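PDB 5MQO: Non-reducing end beta-L-arabinofuranosidase from Bacteroides thetaiotaomicron, which probably acts as a GH127-family glycoside hydrolase, perhaps an aceric acidase, that helps a gut bacterium break down plant pectin. Local coordinates for residues A[621-625]-A[648-654]; A[375-379]-A[439-445]; A[628-633]-A[644-649]; A[336-340]-A[410-415]. All blocks are in the same frame, centred on the assembly; numbering follows the deposited sequence.

The four contacts form two pairs. Interactions 4 and 2 alternate in sequence, the order being 336-340, 375-379, 410-415, 439-445. Their centres are 19 Å apart, and they touch where A378 CB packs on Y336 OH at 3.3 Å. Interactions 1 and 3 share one mixed sheet. Both use strand 640-651, which pairs with 622-625 near its end and with 631-637 earlier, so interaction 3 is nested inside the loop closed by interaction 1, their centres 14 Å apart. No atoms touch between the pairs; the nearest atoms of interactions 3 and 4 are about 11 Å apart. One pair thus lies in the GH127 catalytic domain, the other in the C-terminal beta domain.

Interaction 1: A[621-625]-A[648-654]; sequences NILIP and KARLASS
R650 and L623 form the hydrogen-bonded pair of a short antiparallel ladder. L623 N donates to R650 O at 2.8 Å in a nearly straight bond (174° at the hydrogen), and R650 N returns to L623 O. Two residues on, beyond the non-hydrogen-bonded pair I622 and L651, A652 N reaches N621 O, also at 2.8 Å. The R650 side chain can be followed outward. Its CB lies 4.2 Å from L623 CD1. CG, anti to the carbonyl carbon (chi1 -62°), and CD pass obliquely across the proline ring, CG 4.1 Å from both P625 CD and P625 CG, CD 4.1 Å from P625 CB. A bend at chi3 (47°) then turns the guanidinium off the ring, and NH2 bonds to the carbonyl of A668. On the other face of the sheet I622 CD1 meets L651 CD1 at 4.2 Å. A649 CB nests against I622 CG2 at 3.7 Å, and L651 CD1 meets N621 CB at 3.8 Å. Strand 640-651 is thus held by 622-625 along one border and by 670-678 along the other, through backbone bonds of A649 with V672 and L651 with K670, while I624 links 622-625 to strand 690-697.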
loop_
_atom_site.group_PDB
_atom_site.type_symbol
_atom_site.label_atom_id
_atom_site.label_comp_id
_atom_site.label_asym_id
_atom_site.label_seq_id
_atom_site.Cartn_x
_atom_site.Cartn_y
_atom_site.Cartn_z
ATOM N N ASN A 621 -1.345 11.608 29.738
ATOM C CA ASN A 621 -1.527 12.988 30.197
ATOM C C ASN A 621 -1.155 14.106 29.199
ATOM O O ASN A 621 -1.303 15.298 29.534
ATOM C CB ASN A 621 -0.691 13.210 31.468
ATOM C CG ASN A 621 -1.068 12.275 32.597
ATOM O OD1 ASN A 621 -0.217 11.840 33.357
ATOM N ND2 ASN A 621 -2.338 11.946 32.695
ATOM N N ILE A 622 -0.680 13.762 28.005
ATOM C CA ILE A 622 -0.268 14.764 27.025
ATOM C C ILE A 622 -1.477 15.318 26.263
ATOM O O ILE A 622 -2.195 14.542 25.649
ATOM C CB ILE A 622 0.710 14.157 26.008
ATOM C CG1 ILE A 622 1.964 13.587 26.700
ATOM C CG2 ILE A 622 1.093 15.179 24.953
ATOM C CD1 ILE A 622 2.759 14.598 27.505
ATOM N N LEU A 623 -1.702 16.643 26.308
ATOM C CA LEU A 623 -2.732 17.310 25.486
ATOM C C LEU A 623 -2.122 18.226 24.460
ATOM O O LEU A 623 -1.211 18.996 24.763
ATOM C CB LEU A 623 -3.641 18.210 26.296
ATOM C CG LEU A 623 -3.956 17.864 27.728
ATOM C CD1 LEU A 623 -4.765 19.032 28.313
ATOM C CD2 LEU A 623 -4.689 16.528 27.790
ATOM N N ILE A 624 -2.682 18.203 23.269
ATOM C CA ILE A 624 -2.215 19.050 22.199
ATOM C C ILE A 624 -3.149 20.269 22.116
ATOM O O ILE A 624 -4.302 20.114 21.733
ATOM C CB ILE A 624 -2.231 18.271 20.879
ATOM C CG1 ILE A 624 -1.321 17.040 20.964
ATOM C CG2 ILE A 624 -1.841 19.166 19.723
ATOM C CD1 ILE A 624 0.118 17.329 21.390
ATOM N N PRO A 625 -2.670 21.482 22.470
ATOM C CA PRO A 625 -3.521 22.631 22.203
ATOM C C PRO A 625 -3.654 22.840 20.711
ATOM O O PRO A 625 -2.697 22.569 19.975
ATOM C CB PRO A 625 -2.771 23.799 22.847
ATOM C CG PRO A 625 -1.387 23.356 22.965
ATOM C CD PRO A 625 -1.391 21.878 23.081
ATOM N N LYS A 648 5.662 22.276 22.558
ATOM C CA LYS A 648 5.253 22.317 23.946
ATOM C C LYS A 648 3.778 21.936 24.050
ATOM O O LYS A 648 2.868 22.706 23.657
ATOM C CB LYS A 648 5.504 23.703 24.531
ATOM C CG LYS A 648 5.221 23.782 26.034
ATOM C CD LYS A 648 6.232 24.666 26.776
ATOM C CE LYS A 648 7.538 23.904 26.972
ATOM N NZ LYS A 648 8.721 24.747 27.225
ATOM N N ALA A 649 3.564 20.723 24.560
ATOM C CA ALA A 649 2.236 20.159 24.775
ATOM C C ALA A 649 1.733 20.606 26.141
ATOM O O ALA A 649 2.515 21.066 26.950
ATOM C CB ALA A 649 2.327 18.650 24.717
ATOM N N ARG A 650 0.446 20.484 26.407
ATOM C CA ARG A 650 -0.039 20.735 27.771
ATOM C C ARG A 650 -0.056 19.424 28.549
ATOM O O ARG A 650 -0.245 18.356 27.981
ATOM C CB ARG A 650 -1.397 21.419 27.745
ATOM C CG ARG A 650 -1.326 22.785 27.055
ATOM C CD ARG A 650 -2.656 23.511 26.938
ATOM N NE ARG A 650 -3.355 23.466 28.222
ATOM C CZ ARG A 650 -4.660 23.658 28.379
ATOM N NH1 ARG A 650 -5.441 23.952 27.334
ATOM N NH2 ARG A 650 -5.188 23.555 29.596
ATOM N N LEU A 651 0.188 19.488 29.842
ATOM C CA LEU A 651 0.307 18.276 30.635
ATOM C C LEU A 651 -0.824 18.218 31.635
ATOM O O LEU A 651 -1.055 19.192 32.377
ATOM C CB LEU A 651 1.640 18.242 31.373
ATOM C CG LEU A 651 1.873 17.041 32.292
ATOM C CD1 LEU A 651 2.066 15.796 31.458
ATOM C CD2 LEU A 651 3.062 17.258 33.214
ATOM N N ALA A 652 -1.503 17.070 31.683
ATOM C CA ALA A 652 -2.540 16.852 32.687
ATOM C C ALA A 652 -1.922 16.494 34.038
ATOM O O ALA A 652 -0.926 15.788 34.077
ATOM C CB ALA A 652 -3.473 15.754 32.229
ATOM N N SER A 653 -2.497 16.972 35.138
ATOM C CA SER A 653 -2.071 16.509 36.470
ATOM C C SER A 653 -2.292 15.005 36.523
ATOM O O SER A 653 -3.235 14.532 35.905
ATOM C CB SER A 653 -2.889 17.177 37.574
ATOM O OG SER A 653 -2.753 18.595 37.530
ATOM N N SER A 654 -1.437 14.253 37.223
ATOM C CA SER A 654 -1.546 12.779 37.211
ATOM C C SER A 654 -1.949 12.149 38.549
ATOM O O SER A 654 -1.097 11.865 39.382
ATOM C CB SER A 654 -0.255 12.124 36.667
ATOM O OG SER A 654 0.795 12.090 37.609
#

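Interaction 2: A[375-379]-A[439-445]; sequences NSTAH and LPYTLRW
The rings of H379 and W445 meet rim to rim, their planes at 82° and their centroids 5.8 Å apart, with neither ring over the face of the other. H379 CE1 and W445 NE1 are the nearest atoms, 4.0 Å apart. One face of the indole carries R444 CB, 3.5 Å above the plane and displaced toward the rim, while W445 NE1 lies in plane at the edge of the R444 guanidinium. That guanidinium is tied down elsewhere, by a salt bridge to D346 and a bond to the carbonyl of Y345, whose ring also packs edge-to-face with H379. At the other end L439 CG rests on one face of the Y441 ring, and T377 CG2 approaches the edge of that ring near its plane, 3.6 Å from Y441 OH.

Between the two aromatic ends sits L443. Its CD1 comes within 3.4 Å of S376 O and 3.9 Å of T377 CG2. The methyl of T377 is turned anti to the carbonyl carbon (OG1 at chi1 58°), which lets it touch both L443 methyls and, at about a right angle to them, the phenol oxygen. S376 and T377 are the middle residues of a type I turn from N375 to A378.

Two loops therefore meet ahead of helices 382-399 and 458-466, which the C383–C458 disulfide joins. Since the approaches are methyl-to-ring, methyl-to-carbonyl and rim-to-rim, with no polar pair bonded between 375-379 and 439-445, the contact probably rests mainly on shape and dispersion, while the R444 guanidinium is oriented by bonds outside it.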
loop_
_atom_site.group_PDB
_atom_site.type_symbol
_atom_site.label_atom_id
_atom_site.label_comp_id
_atom_site.label_asym_id
_atom_site.label_seq_id
_atom_site.Cartn_x
_atom_site.Cartn_y
_atom_site.Cartn_z
ATOM N N ASN A 375 -8.248 2.040 18.551
ATOM C CA ASN A 375 -6.871 2.383 18.392
ATOM C C ASN A 375 -5.977 1.270 18.908
ATOM O O ASN A 375 -5.153 0.749 18.149
ATOM C CB ASN A 375 -6.603 3.681 19.154
ATOM C CG ASN A 375 -7.183 4.905 18.461
ATOM O OD1 ASN A 375 -8.256 5.409 18.815
ATOM N ND2 ASN A 375 -6.445 5.410 17.479
ATOM N N SER A 376 -6.118 0.939 20.196
ATOM C CA SER A 376 -5.369 -0.143 20.830
ATOM C C SER A 376 -5.656 -1.485 20.181
ATOM O O SER A 376 -4.748 -2.305 20.074
ATOM C CB SER A 376 -5.670 -0.272 22.332
ATOM O OG SER A 376 -5.427 0.923 23.065
ATOM N N THR A 377 -6.892 -1.719 19.753
ATOM C CA THR A 377 -7.245 -2.983 19.162
ATOM C C THR A 377 -7.429 -2.940 17.647
ATOM O O THR A 377 -7.993 -3.878 17.084
ATOM C CB THR A 377 -8.500 -3.570 19.832
ATOM O OG1 THR A 377 -9.574 -2.646 19.704
ATOM C CG2 THR A 377 -8.238 -3.836 21.326
ATOM N N ALA A 378 -6.947 -1.901 16.972
ATOM C CA ALA A 378 -6.915 -1.909 15.492
ATOM C C ALA A 378 -6.058 -3.064 15.031
ATOM O O ALA A 378 -4.935 -3.225 15.509
ATOM C CB ALA A 378 -6.349 -0.619 14.946
ATOM N N HIS A 379 -6.606 -3.896 14.155
ATOM C CA HIS A 379 -5.892 -5.078 13.650
ATOM C C HIS A 379 -4.911 -4.608 12.584
ATOM O O HIS A 379 -3.715 -4.672 12.807
ATOM C CB HIS A 379 -6.870 -6.131 13.119
ATOM C CG HIS A 379 -6.228 -7.426 12.756
ATOM N ND1 HIS A 379 -6.033 -8.437 13.667
ATOM C CD2 HIS A 379 -5.751 -7.884 11.578
ATOM C CE1 HIS A 379 -5.452 -9.464 13.065
ATOM N NE2 HIS A 379 -5.271 -9.152 11.795
ATOM N N LEU A 439 -2.885 -1.791 29.257
ATOM C CA LEU A 439 -3.859 -2.617 28.550
ATOM C C LEU A 439 -3.920 -3.969 29.248
ATOM O O LEU A 439 -2.909 -4.657 29.314
ATOM C CB LEU A 439 -3.493 -2.775 27.074
ATOM C CG LEU A 439 -4.569 -3.395 26.168
ATOM C CD1 LEU A 439 -5.760 -2.461 25.983
ATOM C CD2 LEU A 439 -3.962 -3.753 24.809
ATOM N N PRO A 440 -5.106 -4.340 29.798
ATOM C CA PRO A 440 -5.189 -5.491 30.728
ATOM C C PRO A 440 -5.304 -6.904 30.112
ATOM O O PRO A 440 -5.426 -7.875 30.844
ATOM C CB PRO A 440 -6.412 -5.140 31.589
ATOM C CG PRO A 440 -7.300 -4.404 30.659
ATOM C CD PRO A 440 -6.401 -3.638 29.716
ATOM N N TYR A 441 -5.254 -7.002 28.792
ATOM C CA TYR A 441 -5.235 -8.290 28.079
ATOM C C TYR A 441 -4.105 -8.231 27.063
ATOM O O TYR A 441 -3.610 -7.141 26.745
ATOM C CB TYR A 441 -6.593 -8.585 27.386
ATOM C CG TYR A 441 -7.201 -7.393 26.714
ATOM C CD1 TYR A 441 -6.854 -7.056 25.405
ATOM C CD2 TYR A 441 -8.106 -6.575 27.385
ATOM C CE1 TYR A 441 -7.404 -5.938 24.782
ATOM C CE2 TYR A 441 -8.656 -5.452 26.766
ATOM C CZ TYR A 441 -8.293 -5.141 25.473
ATOM O OH TYR A 441 -8.817 -4.049 24.855
ATOM N N THR A 442 -3.705 -9.400 26.568
ATOM C CA THR A 442 -2.670 -9.507 25.520
ATOM C C THR A 442 -3.309 -9.891 24.202
ATOM O O THR A 442 -3.773 -11.010 24.054
ATOM C CB THR A 442 -1.604 -10.546 25.895
ATOM O OG1 THR A 442 -0.829 -10.030 26.978
ATOM C CG2 THR A 442 -0.679 -10.855 24.707
ATOM N N LEU A 443 -3.320 -8.965 23.247
ATOM C CA LEU A 443 -3.855 -9.238 21.918
ATOM C C LEU A 443 -2.961 -10.244 21.208
ATOM O O LEU A 443 -1.767 -10.310 21.499
ATOM C CB LEU A 443 -3.949 -7.943 21.094
ATOM C CG LEU A 443 -5.031 -6.930 21.565
ATOM C CD1 LEU A 443 -4.739 -5.515 21.069
ATOM C CD2 LEU A 443 -6.450 -7.338 21.165
ATOM N N ARG A 444 -3.544 -11.029 20.299
ATOM C CA ARG A 444 -2.798 -11.877 19.370
ATOM C C ARG A 444 -1.740 -11.073 18.622
ATOM O O ARG A 444 -1.952 -9.915 18.286
ATOM C CB ARG A 444 -3.708 -12.467 18.275
ATOM C CG ARG A 444 -4.865 -13.379 18.692
ATOM C CD ARG A 444 -5.417 -14.169 17.507
ATOM N NE ARG A 444 -6.192 -13.355 16.561
ATOM C CZ ARG A 444 -7.513 -13.132 16.592
ATOM N NH1 ARG A 444 -8.285 -13.649 17.543
ATOM N NH2 ARG A 444 -8.069 -12.368 15.655
ATOM N N TRP A 445 -0.627 -11.724 18.306
ATOM C CA TRP A 445 0.437 -11.182 17.440
ATOM C C TRP A 445 1.339 -10.211 18.196
ATOM O O TRP A 445 0.856 -9.366 18.952
ATOM C CB TRP A 445 -0.087 -10.573 16.102
ATOM C CG TRP A 445 -1.113 -11.433 15.488
ATOM C CD1 TRP A 445 -2.417 -11.110 15.246
ATOM C CD2 TRP A 445 -0.963 -12.808 15.126
ATOM N NE1 TRP A 445 -3.088 -12.191 14.714
ATOM C CE2 TRP A 445 -2.221 -13.250 14.634
ATOM C CE3 TRP A 445 0.113 -13.718 15.164
ATOM C CZ2 TRP A 445 -2.435 -14.567 14.181
ATOM C CZ3 TRP A 445 -0.099 -15.036 14.713
ATOM C CH2 TRP A 445 -1.366 -15.443 14.229
#

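Interaction 3: A[628-633]-A[644-649]; sequences IKLIPK and ALEGKA
I631 and E646 exchange two backbone hydrogen bonds: I631 N reaches E646 O and E646 N reaches I631 O, both at 2.8 Å. K633 and A644 form a second hydrogen-bonded pair, K633 N to A644 O and A644 N to K633 O, each 3.0 Å long and more bent (147° and 142° at the hydrogen). Between them lies the non-hydrogen-bonded pair P632 and L645. Proline has no N-H to offer, but at this position none is needed, and P632 CA instead makes a CA-H...O contact to A644 O at 3.3 Å. This is the antiparallel ladder of the hairpin formed by strands 631-637 and 640-651.

Farther out, on the face of I631, K633 and E646, the lysine chain bends at chi2 (-126°) and crosses the extended glutamate at about a right angle. Its methylenes do the touching: K633 CD lies 3.4 Å from E646 OE1, whereas the ammonium NZ stays 4.4 Å from that oxygen, beyond a salt bridge. On the opposite face P632 CB packs on L645 CD2 at 4.2 Å, with L630 CB against L645 CB; V599 of strand 596-601 and V581 of strand 581-584 touch both leucines. Past the I631/E646 pair, toward I628 and K648, G647 is almost fully extended and L630 CD2 lies against its backbone; the I628 side chain then abuts K648 O, with CG1 at 3.6 Å.

Pairing thus rests on the backbone. One face has L645 against V599 and V581, the other carries K633 and E646 besides I631, and the attraction of these charges is probably modest, given the NZ to OE1 separation and the exposure of K633.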
loop_
_atom_site.group_PDB
_atom_site.type_symbol
_atom_site.label_atom_id
_atom_site.label_comp_id
_atom_site.label_asym_id
_atom_site.label_seq_id
_atom_site.Cartn_x
_atom_site.Cartn_y
_atom_site.Cartn_z
ATOM N N ILE A 628 -1.023 24.844 18.968
ATOM C CA ILE A 628 0.361 24.470 19.273
ATOM C C ILE A 628 1.247 24.836 18.085
ATOM O O ILE A 628 0.796 24.796 16.935
ATOM C CB ILE A 628 0.500 22.961 19.613
ATOM C CG1 ILE A 628 1.890 22.675 20.210
ATOM C CG2 ILE A 628 0.205 22.081 18.392
ATOM C CD1 ILE A 628 2.199 21.211 20.417
ATOM N N LYS A 629 2.481 25.235 18.367
ATOM C CA LYS A 629 3.476 25.455 17.317
ATOM C C LYS A 629 4.497 24.328 17.358
ATOM O O LYS A 629 5.261 24.203 18.315
ATOM C CB LYS A 629 4.100 26.862 17.392
ATOM C CG LYS A 629 3.324 27.854 16.508
ATOM C CD LYS A 629 3.470 29.314 16.942
ATOM C CE LYS A 629 2.159 30.104 16.824
ATOM N NZ LYS A 629 2.372 31.554 17.128
ATOM N N LEU A 630 4.448 23.501 16.307
ATOM C CA LEU A 630 5.291 22.321 16.139
ATOM C C LEU A 630 6.357 22.604 15.108
ATOM O O LEU A 630 6.043 23.048 13.982
ATOM C CB LEU A 630 4.451 21.116 15.683
ATOM C CG LEU A 630 3.612 20.476 16.798
ATOM C CD1 LEU A 630 2.535 19.559 16.226
ATOM C CD2 LEU A 630 4.488 19.723 17.801
ATOM N N ILE A 631 7.606 22.306 15.479
ATOM C CA ILE A 631 8.780 22.739 14.710
ATOM C C ILE A 631 9.534 21.535 14.164
ATOM O O ILE A 631 9.964 20.691 14.945
ATOM C CB ILE A 631 9.678 23.631 15.607
ATOM C CG1 ILE A 631 9.108 25.054 15.654
ATOM C CG2 ILE A 631 11.114 23.687 15.129
ATOM C CD1 ILE A 631 9.376 25.761 16.966
ATOM N N PRO A 632 9.717 21.460 12.836
ATOM C CA PRO A 632 10.511 20.352 12.252
ATOM C C PRO A 632 12.002 20.416 12.587
ATOM O O PRO A 632 12.566 21.494 12.635
ATOM C CB PRO A 632 10.309 20.510 10.739
ATOM C CG PRO A 632 9.904 21.934 10.552
ATOM C CD PRO A 632 9.199 22.375 11.807
ATOM N N LYS A 633 12.609 19.262 12.813
ATOM C CA LYS A 633 14.021 19.126 13.180
ATOM C C LYS A 633 14.476 17.779 12.689
ATOM O O LYS A 633 13.907 16.779 13.097
ATOM C CB LYS A 633 14.211 19.132 14.695
ATOM C CG LYS A 633 14.087 20.498 15.326
ATOM C CD LYS A 633 15.326 20.801 16.146
ATOM C CE LYS A 633 15.300 22.208 16.728
ATOM N NZ LYS A 633 16.692 22.674 17.022
ATOM N N ALA A 644 11.520 14.929 12.820
ATOM C CA ALA A 644 10.660 14.976 14.008
ATOM C C ALA A 644 10.010 16.367 14.123
ATOM O O ALA A 644 10.379 17.285 13.416
ATOM C CB ALA A 644 11.439 14.616 15.276
ATOM N N LEU A 645 9.005 16.491 14.977
ATOM C CA LEU A 645 8.341 17.763 15.200
ATOM C C LEU A 645 8.429 17.996 16.698
ATOM O O LEU A 645 8.089 17.109 17.477
ATOM C CB LEU A 645 6.885 17.719 14.708
ATOM C CG LEU A 645 6.666 17.307 13.234
ATOM C CD1 LEU A 645 5.231 16.819 12.962
ATOM C CD2 LEU A 645 7.054 18.437 12.297
ATOM N N GLU A 646 8.958 19.152 17.095
ATOM C CA GLU A 646 9.200 19.472 18.503
ATOM C C GLU A 646 8.300 20.613 18.898
ATOM O O GLU A 646 8.097 21.555 18.112
ATOM C CB GLU A 646 10.642 19.885 18.722
ATOM C CG GLU A 646 11.640 18.739 18.639
ATOM C CD GLU A 646 13.098 19.180 18.725
ATOM O OE1 GLU A 646 13.392 20.396 18.942
ATOM O OE2 GLU A 646 13.947 18.275 18.568
ATOM N N GLY A 647 7.759 20.527 20.110
ATOM C CA GLY A 647 6.876 21.558 20.623
ATOM C C GLY A 647 6.491 21.350 22.074
ATOM O O GLY A 647 6.926 20.374 22.731
ATOM N N LYS A 648 5.662 22.276 22.558
ATOM C CA LYS A 648 5.253 22.317 23.946
ATOM C C LYS A 648 3.778 21.936 24.050
ATOM O O LYS A 648 2.868 22.706 23.657
ATOM C CB LYS A 648 5.504 23.703 24.531
ATOM C CG LYS A 648 5.221 23.782 26.034
ATOM C CD LYS A 648 6.232 24.666 26.776
ATOM C CE LYS A 648 7.538 23.904 26.972
ATOM N NZ LYS A 648 8.721 24.747 27.225
ATOM N N ALA A 649 3.564 20.723 24.560
ATOM C CA ALA A 649 2.236 20.159 24.775
ATOM C C ALA A 649 1.733 20.606 26.141
ATOM O O ALA A 649 2.515 21.066 26.950
ATOM C CB ALA A 649 2.327 18.650 24.717
#

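Interaction 4: A[336-340]-A[410-415]; sequences YVTGA and TCLYNS
V337 O touches T410 CG2 at 3.8 Å, where a type I turn running from Y336 to G339 lies against helix 402-416. The six-hairpin clan of this domain is consistent with an (alpha/alpha)6 barrel, and the turn follows its helix 317-333. The next residue, T338, carries the main grip: its carbonyl oxygen accepts from S415 OG at 2.8 Å, the donor tilted 34° from the carbonyl plane. S415 reaches it with OG between the backbone N and the carbonyl carbon (chi1 53°). The T338 side chain lies obliquely across N414, CB to CB 3.7 Å. T338 O also faces T410 O, two acceptors that do not bond; T410 O is occupied by N414 N and by N414 ND2, the latter on a lone pair at 2.9 Å. N414 OD1 and ND2 bond also to V605 N and P603 O, which ties the helix to the C-terminal domain, at strand 604-609 and the residue before it. G339 follows with a positive phi (88°), its N closing the turn on Y336 O and its oxygen 3.6 Å from C411 SG and bonded to N388 of helix 382-399. A340 completes the walk, its CB methyl resting 3.7 Å from S415 CB.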
loop_
_atom_site.group_PDB
_atom_site.type_symbol
_atom_site.label_atom_id
_atom_site.label_comp_id
_atom_site.label_asym_id
_atom_site.label_seq_id
_atom_site.Cartn_x
_atom_site.Cartn_y
_atom_site.Cartn_z
ATOM N N TYR A 336 -8.528 3.631 8.730
ATOM C CA TYR A 336 -7.716 4.422 9.642
ATOM C C TYR A 336 -6.974 5.549 8.883
ATOM O O TYR A 336 -6.721 5.444 7.679
ATOM C CB TYR A 336 -6.769 3.530 10.410
ATOM C CG TYR A 336 -7.487 2.665 11.370
ATOM C CD1 TYR A 336 -7.976 1.413 11.005
ATOM C CD2 TYR A 336 -7.675 3.081 12.670
ATOM C CE1 TYR A 336 -8.637 0.593 11.932
ATOM C CE2 TYR A 336 -8.339 2.295 13.600
ATOM C CZ TYR A 336 -8.817 1.046 13.243
ATOM O OH TYR A 336 -9.474 0.277 14.193
ATOM N N VAL A 337 -6.621 6.613 9.596
ATOM C CA VAL A 337 -5.914 7.776 9.017
ATOM C C VAL A 337 -4.567 7.463 8.339
ATOM O O VAL A 337 -4.109 8.229 7.516
ATOM C CB VAL A 337 -5.742 8.868 10.095
ATOM C CG1 VAL A 337 -4.733 8.409 11.146
ATOM C CG2 VAL A 337 -5.336 10.213 9.495
ATOM N N THR A 338 -3.964 6.329 8.683
ATOM C CA THR A 338 -2.777 5.778 8.034
ATOM C C THR A 338 -3.044 4.931 6.781
ATOM O O THR A 338 -2.110 4.371 6.192
ATOM C CB THR A 338 -2.044 4.853 9.030
ATOM O OG1 THR A 338 -2.900 3.774 9.432
ATOM C CG2 THR A 338 -1.627 5.617 10.268
ATOM N N GLY A 339 -4.309 4.814 6.382
ATOM C CA GLY A 339 -4.709 3.974 5.224
ATOM C C GLY A 339 -4.994 2.515 5.570
ATOM O O GLY A 339 -5.438 1.749 4.724
ATOM N N ALA A 340 -4.786 2.142 6.830
ATOM C CA ALA A 340 -4.843 0.739 7.210
ATOM C C ALA A 340 -6.290 0.325 7.310
ATOM O O ALA A 340 -7.151 1.173 7.516
ATOM C CB ALA A 340 -4.108 0.479 8.518
ATOM N N THR A 410 -0.729 7.488 0.849
ATOM C CA THR A 410 -1.076 7.352 2.270
ATOM C C THR A 410 -0.775 5.946 2.770
ATOM O O THR A 410 -0.071 5.786 3.770
ATOM C CB THR A 410 -2.566 7.647 2.471
ATOM O OG1 THR A 410 -2.838 8.927 1.885
ATOM C CG2 THR A 410 -2.994 7.625 3.967
ATOM N N CYS A 411 -1.241 4.946 2.027
ATOM C CA CYS A 411 -1.014 3.549 2.389
ATOM C C CYS A 411 0.471 3.192 2.413
ATOM O O CYS A 411 0.979 2.619 3.402
ATOM C CB CYS A 411 -1.802 2.614 1.464
ATOM S SG CYS A 411 -3.593 2.634 1.758
ATOM N N LEU A 412 1.170 3.576 1.349
ATOM C CA LEU A 412 2.585 3.237 1.214
ATOM C C LEU A 412 3.465 3.724 2.367
ATOM O O LEU A 412 4.197 2.903 2.914
ATOM C CB LEU A 412 3.157 3.711 -0.137
ATOM C CG LEU A 412 4.619 3.342 -0.473
ATOM C CD1 LEU A 412 4.930 1.850 -0.476
ATOM C CD2 LEU A 412 4.988 3.939 -1.826
ATOM N N TYR A 413 3.397 5.020 2.733
ATOM C CA TYR A 413 4.221 5.546 3.850
ATOM C C TYR A 413 3.702 5.093 5.242
ATOM O O TYR A 413 4.484 4.821 6.134
ATOM C CB TYR A 413 4.348 7.076 3.845
ATOM C CG TYR A 413 5.108 7.715 2.690
ATOM C CD1 TYR A 413 6.487 7.889 2.722
ATOM C CD2 TYR A 413 4.435 8.199 1.584
ATOM C CE1 TYR A 413 7.181 8.486 1.647
ATOM C CE2 TYR A 413 5.114 8.806 0.529
ATOM C CZ TYR A 413 6.478 8.955 0.562
ATOM O OH TYR A 413 7.074 9.542 -0.541
ATOM N N ASN A 414 2.405 4.977 5.431
ATOM C CA ASN A 414 1.878 4.930 6.804
ATOM C C ASN A 414 1.324 3.584 7.298
ATOM O O ASN A 414 1.190 3.409 8.505
ATOM C CB ASN A 414 0.795 6.002 6.966
ATOM C CG ASN A 414 1.295 7.350 6.580
ATOM O OD1 ASN A 414 2.184 7.866 7.216
ATOM N ND2 ASN A 414 0.789 7.893 5.499
ATOM N N SER A 415 0.965 2.671 6.389
ATOM C CA SER A 415 0.466 1.357 6.791
ATOM C C SER A 415 1.080 0.172 6.061
ATOM O O SER A 415 0.663 -0.958 6.271
ATOM C CB SER A 415 -1.048 1.344 6.666
ATOM O OG SER A 415 -1.486 1.760 5.392
#